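Local coordinates for phosphate-specific transport system accessory protein PhoU homolog (Pseudomonas aeruginosa, PDB 4Q25) that forms a homodimer and probably takes part in regulating phosphate uptake, as an accessory protein of the phosphate-specific transport system, at residues D99-V110 / S200-I211. Residues are numbered along the deposited sequence; the frame is centred on the assembly and turned at random.
Sequences DLERIGDEASKV and SLERIGDHARNI
With CG of both Asp-99 and His-207 (chi1 -70° in the histidine) anti to the residue's own carbonyl carbon, carboxylate and imidazole are brought together between the two helices. His-207 ND1 donates to Asp-99 OD1 over 2.8 Å in an almost straight bond (176°) that lies in the ring plane and uses the anti lone pair of the oxygen; the carboxylate is turned well out of the ring plane. Asn-210 ND2 adds a second, weak bond to Asp-99 OD1 at 3.4 Å. The bond to Asp-99 fixes the rotation of the imidazole, and CB of Arg-102 covers one ring face in a CH-pi contact, 3.7 Å from the centroid, while the guanidinium turns back to its salt bridge with Glu-101.

Helices 84-120 and 188-220 run antiparallel here, their segment axes 9.0 Å apart at an angle of 167°. Segment 99-110 lies within one PhoU domain and segment 200-211 within the other, so the contact joins the two halves of this all-helical protein near its centre. The sequence Leu-Glu-Arg-Ile-Gly-Asp occurs in both segments, and its two isoleucines, Ile-103 and Ile-204, meet at the centre of the contact. Ile-103 is a knob in the hole formed by Ile-204, His-207, Ala-208 and Ile-211, its CG2 lying 3.8 Å from CG2 of Ile-204, and Val-33 and Val-141 of helices 15-45 and 127-149 also touch it.

Farther along, Glu-106 lays its CB against Ile-204 CG1. The bend at chi2 swings its carboxylate toward Ser-200, where Glu-106 OE2 accepts a 2.7 Å hydrogen bond from Ser-200 OG, which approaches nearly in line with the C-O bond. Val-110 CG2 packs on Ser-200 CB at 3.7 Å.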
loop_
_atom_site.group_PDB
_atom_site.type_symbol
_atom_site.label_atom_id
_atom_site.label_comp_id
_atom_site.label_asym_id
_atom_site.label_seq_id
_atom_site.Cartn_x
_atom_site.Cartn_y
_atom_site.Cartn_z
ATOM N N ASP A 99 -8.487 -0.961 -0.920
ATOM C CA ASP A 99 -8.038 -2.053 -0.048
ATOM C C ASP A 99 -8.062 -3.419 -0.733
ATOM O O ASP A 99 -7.108 -4.175 -0.623
ATOM C CB ASP A 99 -8.810 -2.072 1.267
ATOM C CG ASP A 99 -8.494 -0.855 2.151
ATOM O OD1 ASP A 99 -7.323 -0.569 2.441
ATOM O OD2 ASP A 99 -9.435 -0.181 2.593
ATOM N N LEU A 100 -9.116 -3.702 -1.493
ATOM C CA LEU A 100 -9.199 -4.957 -2.224
ATOM C C LEU A 100 -8.159 -5.036 -3.298
ATOM O O LEU A 100 -7.609 -6.095 -3.538
ATOM C CB LEU A 100 -10.590 -5.178 -2.826
ATOM C CG LEU A 100 -11.661 -5.373 -1.756
ATOM C CD1 LEU A 100 -13.022 -5.531 -2.414
ATOM C CD2 LEU A 100 -11.327 -6.564 -0.864
ATOM N N GLU A 101 -7.900 -3.920 -3.967
ATOM C CA GLU A 101 -6.879 -3.897 -4.968
ATOM C C GLU A 101 -5.500 -4.164 -4.340
ATOM O O GLU A 101 -4.717 -4.943 -4.847
ATOM C CB GLU A 101 -6.894 -2.569 -5.707
ATOM C CG GLU A 101 -6.180 -2.618 -7.051
ATOM C CD GLU A 101 -4.686 -2.360 -6.933
ATOM O OE1 GLU A 101 -4.234 -1.791 -5.902
ATOM O OE2 GLU A 101 -3.954 -2.727 -7.888
ATOM N N ARG A 102 -5.204 -3.503 -3.232
ATOM C CA ARG A 102 -3.921 -3.699 -2.567
ATOM C C ARG A 102 -3.781 -5.122 -2.017
ATOM O O ARG A 102 -2.698 -5.657 -2.003
ATOM C CB ARG A 102 -3.714 -2.696 -1.447
ATOM C CG ARG A 102 -3.615 -1.250 -1.883
ATOM C CD ARG A 102 -2.375 -0.962 -2.693
ATOM N NE ARG A 102 -2.748 -0.419 -4.015
ATOM C CZ ARG A 102 -2.925 0.875 -4.288
ATOM N NH1 ARG A 102 -2.756 1.781 -3.355
ATOM N NH2 ARG A 102 -3.287 1.261 -5.501
ATOM N N ILE A 103 -4.880 -5.735 -1.590
ATOM C CA ILE A 103 -4.844 -7.132 -1.179
ATOM C C ILE A 103 -4.471 -8.039 -2.364
ATOM O O ILE A 103 -3.672 -8.962 -2.205
ATOM C CB ILE A 103 -6.173 -7.559 -0.563
ATOM C CG1 ILE A 103 -6.341 -6.911 0.792
ATOM C CG2 ILE A 103 -6.274 -9.059 -0.414
ATOM C CD1 ILE A 103 -7.761 -7.008 1.349
ATOM N N GLY A 104 -5.075 -7.783 -3.525
ATOM C CA GLY A 104 -4.799 -8.531 -4.751
ATOM C C GLY A 104 -3.364 -8.352 -5.222
ATOM O O GLY A 104 -2.703 -9.316 -5.654
ATOM N N ASP A 105 -2.857 -7.130 -5.126
ATOM C CA ASP A 105 -1.474 -6.900 -5.455
ATOM C C ASP A 105 -0.501 -7.637 -4.502
ATOM O O ASP A 105 0.486 -8.189 -4.952
ATOM C CB ASP A 105 -1.147 -5.410 -5.470
ATOM C CG ASP A 105 0.265 -5.146 -5.962
ATOM O OD1 ASP A 105 0.637 -5.583 -7.095
ATOM O OD2 ASP A 105 1.015 -4.523 -5.194
ATOM N N GLU A 106 -0.789 -7.644 -3.198
ATOM C CA GLU A 106 0.052 -8.361 -2.263
ATOM C C GLU A 106 -0.010 -9.874 -2.528
ATOM O O GLU A 106 0.983 -10.542 -2.412
ATOM C CB GLU A 106 -0.344 -8.071 -0.811
ATOM C CG GLU A 106 -0.128 -6.633 -0.360
ATOM C CD GLU A 106 1.330 -6.199 -0.359
ATOM O OE1 GLU A 106 1.568 -4.968 -0.354
ATOM O OE2 GLU A 106 2.245 -7.058 -0.365
ATOM N N ALA A 107 -1.196 -10.388 -2.846
ATOM C CA ALA A 107 -1.359 -11.783 -3.175
ATOM C C ALA A 107 -0.427 -12.125 -4.306
ATOM O O ALA A 107 0.179 -13.195 -4.334
ATOM C CB ALA A 107 -2.781 -12.087 -3.593
ATOM N N SER A 108 -0.347 -11.207 -5.251
ATOM C CA SER A 108 0.385 -11.417 -6.468
ATOM C C SER A 108 1.902 -11.385 -6.190
ATOM O O SER A 108 2.653 -12.155 -6.806
ATOM C CB SER A 108 -0.075 -10.442 -7.566
ATOM O OG SER A 108 0.758 -10.522 -8.670
ATOM N N LYS A 109 2.332 -10.555 -5.248
ATOM C CA LYS A 109 3.709 -10.634 -4.745
ATOM C C LYS A 109 4.041 -11.970 -4.054
ATOM O O LYS A 109 5.149 -12.485 -4.220
ATOM C CB LYS A 109 4.040 -9.501 -3.794
ATOM C CG LYS A 109 3.950 -8.117 -4.419
ATOM C CD LYS A 109 4.331 -7.060 -3.387
ATOM C CE LYS A 109 3.723 -5.703 -3.699
ATOM N NZ LYS A 109 3.977 -5.328 -5.104
ATOM N N VAL A 110 3.086 -12.515 -3.288
ATOM C CA VAL A 110 3.250 -13.832 -2.642
ATOM C C VAL A 110 3.464 -14.870 -3.732
ATOM O O VAL A 110 4.389 -15.657 -3.650
ATOM C CB VAL A 110 2.049 -14.206 -1.738
ATOM C CG1 VAL A 110 2.136 -15.638 -1.213
ATOM C CG2 VAL A 110 2.010 -13.254 -0.566
ATOM N N SER A 200 3.854 -9.328 2.997
ATOM C CA SER A 200 2.641 -9.229 2.185
ATOM C C SER A 200 1.380 -9.824 2.868
ATOM O O SER A 200 0.287 -9.292 2.756
ATOM C CB SER A 200 2.850 -9.919 0.819
ATOM O OG SER A 200 3.826 -9.247 0.006
ATOM N N LEU A 201 1.507 -10.959 3.537
ATOM C CA LEU A 201 0.333 -11.489 4.250
ATOM C C LEU A 201 -0.108 -10.532 5.406
ATOM O O LEU A 201 -1.281 -10.304 5.625
ATOM C CB LEU A 201 0.614 -12.911 4.749
ATOM C CG LEU A 201 0.753 -13.960 3.640
ATOM C CD1 LEU A 201 1.150 -15.315 4.209
ATOM C CD2 LEU A 201 -0.531 -14.087 2.842
ATOM N N GLU A 202 0.845 -9.956 6.108
ATOM C CA GLU A 202 0.555 -9.005 7.155
ATOM C C GLU A 202 -0.174 -7.785 6.603
ATOM O O GLU A 202 -1.106 -7.288 7.221
ATOM C CB GLU A 202 1.834 -8.554 7.849
ATOM C CG GLU A 202 1.549 -7.627 9.004
ATOM C CD GLU A 202 2.780 -7.089 9.697
ATOM O OE1 GLU A 202 2.665 -6.736 10.887
ATOM O OE2 GLU A 202 3.846 -6.991 9.063
ATOM N N ARG A 203 0.259 -7.306 5.442
ATOM C CA ARG A 203 -0.397 -6.197 4.801
ATOM C C ARG A 203 -1.800 -6.567 4.357
ATOM O O ARG A 203 -2.724 -5.775 4.439
ATOM C CB ARG A 203 0.400 -5.737 3.602
ATOM C CG ARG A 203 1.721 -5.048 3.923
ATOM C CD ARG A 203 1.596 -3.560 3.737
ATOM N NE ARG A 203 0.837 -2.909 4.803
ATOM C CZ ARG A 203 0.113 -1.794 4.664
ATOM N NH1 ARG A 203 -0.022 -1.171 3.476
ATOM N NH2 ARG A 203 -0.520 -1.317 5.731
ATOM N N ILE A 204 -1.974 -7.776 3.863
ATOM C CA ILE A 204 -3.323 -8.212 3.533
ATOM C C ILE A 204 -4.264 -8.111 4.769
ATOM O O ILE A 204 -5.396 -7.680 4.653
ATOM C CB ILE A 204 -3.292 -9.599 2.925
ATOM C CG1 ILE A 204 -2.676 -9.499 1.528
ATOM C CG2 ILE A 204 -4.691 -10.206 2.844
ATOM C CD1 ILE A 204 -2.376 -10.837 0.901
ATOM N N GLY A 205 -3.755 -8.468 5.935
ATOM C CA GLY A 205 -4.500 -8.339 7.167
ATOM C C GLY A 205 -4.706 -6.899 7.580
ATOM O O GLY A 205 -5.764 -6.567 8.087
ATOM N N ASP A 206 -3.695 -6.050 7.394
ATOM C CA ASP A 206 -3.876 -4.609 7.615
ATOM C C ASP A 206 -5.012 -4.062 6.751
ATOM O O ASP A 206 -5.827 -3.313 7.250
ATOM C CB ASP A 206 -2.597 -3.833 7.344
ATOM C CG ASP A 206 -1.502 -4.156 8.311
ATOM O OD1 ASP A 206 -1.730 -4.913 9.293
ATOM O OD2 ASP A 206 -0.385 -3.674 8.045
ATOM N N HIS A 207 -5.101 -4.468 5.478
ATOM C CA HIS A 207 -6.179 -3.985 4.607
ATOM C C HIS A 207 -7.580 -4.562 4.931
ATOM O O HIS A 207 -8.601 -3.905 4.740
ATOM C CB HIS A 207 -5.844 -4.227 3.138
ATOM C CG HIS A 207 -4.731 -3.370 2.627
ATOM N ND1 HIS A 207 -4.905 -2.043 2.317
ATOM C CD2 HIS A 207 -3.440 -3.663 2.336
ATOM C CE1 HIS A 207 -3.760 -1.551 1.882
ATOM N NE2 HIS A 207 -2.853 -2.512 1.910
ATOM N N ALA A 208 -7.634 -5.796 5.381
ATOM C CA ALA A 208 -8.884 -6.350 5.868
ATOM C C ALA A 208 -9.387 -5.533 7.049
ATOM O O ALA A 208 -10.565 -5.253 7.148
ATOM C CB ALA A 208 -8.697 -7.794 6.297
ATOM N N ARG A 209 -8.474 -5.165 7.933
ATOM C CA ARG A 209 -8.751 -4.326 9.082
ATOM C C ARG A 209 -9.277 -2.983 8.656
ATOM O O ARG A 209 -10.262 -2.527 9.209
ATOM C CB ARG A 209 -7.497 -4.154 9.936
ATOM C CG ARG A 209 -7.646 -3.273 11.156
ATOM C CD ARG A 209 -6.921 -1.950 10.989
ATOM N NE ARG A 209 -5.511 -2.054 11.344
ATOM C CZ ARG A 209 -4.492 -1.649 10.580
ATOM N NH1 ARG A 209 -4.702 -1.090 9.387
ATOM N NH2 ARG A 209 -3.242 -1.808 11.019
ATOM N N ASN A 210 -8.632 -2.353 7.673
ATOM C CA ASN A 210 -9.140 -1.073 7.138
ATOM C C ASN A 210 -10.568 -1.190 6.609
ATOM O O ASN A 210 -11.391 -0.318 6.874
ATOM C CB ASN A 210 -8.268 -0.507 6.029
ATOM C CG ASN A 210 -6.852 -0.214 6.480
ATOM O OD1 ASN A 210 -6.583 -0.024 7.658
ATOM N ND2 ASN A 210 -5.940 -0.163 5.530
ATOM N N ILE A 211 -10.860 -2.251 5.863
ATOM C CA ILE A 211 -12.205 -2.426 5.319
ATOM C C ILE A 211 -13.222 -2.648 6.432
ATOM O O ILE A 211 -14.385 -2.283 6.288
ATOM C CB ILE A 211 -12.283 -3.603 4.360
ATOM C CG1 ILE A 211 -11.451 -3.312 3.117
ATOM C CG2 ILE A 211 -13.725 -3.887 3.979
ATOM C CD1 ILE A 211 -11.165 -4.553 2.300
#